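Local coordinates for protein macrophage migration inhibitory factor (Oncomelania hupensis, PDB 6LR3) that belongs to the macrophage migration inhibitory factor family, whose members are small alpha/beta proteins that assemble as trimers, at residues 22-25 with 26-30. Sequence-based numbering, arbitrary orientation.
Sequences ALTN and MMTKA
Leu23 and Met27 sit one turn apart on helix 19-31, their side chains running alongside each other in one direction, with CD1 of Leu23 3.8 Å from CG of Met27. This helix is the crossover of a beta-alpha-beta unit between the parallel strands 3-8 and 39-43, part of the MIF fold, and the pair is part of the buried side of the helix that faces the sheet: Leu23 rests on Ile4, Val6 and Val40, Met27 on Ile4. Met26 comes in at a different angle. Its chain runs extended until the last torsion, where a turn at chi3 (78°) folds the methyl back, so that CE lies 4.1 Å from CD1 of Leu23 and the Met26 chain passes that of Leu23 at a slant. Both methionines also reach helix 70-88, Met26 touching Met80 and Met83, Met27 touching Met76 and Met80, so methionines from both helices meet at their interface. Beneath these side chains the backbone is regular alpha helix, for example Met27 N to Leu23 O at 2.9 Å.

On another side of the helix, Thr24 and Thr28 also line up as neighbours, both packed against Lys35 and Met38, while the Thr24 hydroxyl bonds to Gln20 O and Asn25 OD1 accepts from Lys35 NZ. With chi1 at -69°, Thr28 OG1 lies beside its own backbone N and reaches back one turn toward the N-terminal end. Thr24 O is therefore gripped twice, from opposite faces of its carbonyl plane. Thr28 N donates to Thr24 O at 2.9 Å. Thr28 OG1 approaches Thr24 O to 2.8 Å, standing 39° out of that plane.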
# COMPACT_ATOMS: atom_id res chain seq x y z
N ALA B 22 -9.26 18.78 3.89
CA ALA B 22 -8.84 19.21 5.25
C ALA B 22 -7.55 18.48 5.60
O ALA B 22 -6.63 19.11 6.15
CB ALA B 22 -9.93 18.95 6.27
N LEU B 23 -7.49 17.19 5.30
CA LEU B 23 -6.29 16.37 5.60
C LEU B 23 -5.14 16.86 4.75
O LEU B 23 -4.03 16.97 5.28
CB LEU B 23 -6.65 14.90 5.37
CG LEU B 23 -5.60 13.89 5.77
CD1 LEU B 23 -5.18 14.12 7.20
CD2 LEU B 23 -6.18 12.49 5.60
N THR B 24 -5.39 17.18 3.47
CA THR B 24 -4.38 17.75 2.57
C THR B 24 -3.78 18.98 3.22
O THR B 24 -2.56 19.08 3.32
CB THR B 24 -4.96 18.12 1.20
OG1 THR B 24 -5.37 16.92 0.54
CG2 THR B 24 -3.95 18.82 0.34
N ASN B 25 -4.63 19.91 3.64
CA ASN B 25 -4.18 21.21 4.20
C ASN B 25 -3.41 20.95 5.49
O ASN B 25 -2.34 21.52 5.67
CB ASN B 25 -5.36 22.14 4.43
CG ASN B 25 -5.89 22.68 3.10
OD1 ASN B 25 -5.17 22.63 2.11
ND2 ASN B 25 -7.16 23.04 3.04
N MET B 26 -3.92 20.10 6.35
CA MET B 26 -3.32 19.89 7.68
C MET B 26 -1.94 19.25 7.50
O MET B 26 -0.98 19.70 8.15
CB MET B 26 -4.21 19.02 8.57
CG MET B 26 -3.75 18.98 10.00
SD MET B 26 -4.66 17.73 10.94
CE MET B 26 -3.78 16.28 10.36
N MET B 27 -1.83 18.28 6.60
CA MET B 27 -0.56 17.54 6.45
C MET B 27 0.40 18.34 5.58
O MET B 27 1.60 18.16 5.77
CB MET B 27 -0.78 16.13 5.91
CG MET B 27 -1.54 15.25 6.90
SD MET B 27 -0.72 15.08 8.47
CE MET B 27 0.66 14.02 7.99
N THR B 28 -0.06 19.22 4.69
CA THR B 28 0.83 20.15 3.95
C THR B 28 1.56 21.03 4.96
O THR B 28 2.81 21.18 4.86
CB THR B 28 0.05 21.00 2.96
OG1 THR B 28 -0.39 20.08 1.95
CG2 THR B 28 0.88 22.10 2.34
N LYS B 29 0.80 21.57 5.91
CA LYS B 29 1.39 22.45 6.96
C LYS B 29 2.32 21.62 7.84
O LYS B 29 3.44 22.08 8.11
CB LYS B 29 0.29 23.09 7.80
CG LYS B 29 -0.51 24.14 7.04
CD LYS B 29 -1.48 24.88 7.94
CE LYS B 29 -2.90 25.04 7.43
NZ LYS B 29 -2.95 25.78 6.14
N ALA B 30 1.88 20.44 8.28
CA ALA B 30 2.66 19.61 9.22
C ALA B 30 3.97 19.17 8.57
O ALA B 30 4.99 19.21 9.25
CB ALA B 30 1.85 18.44 9.70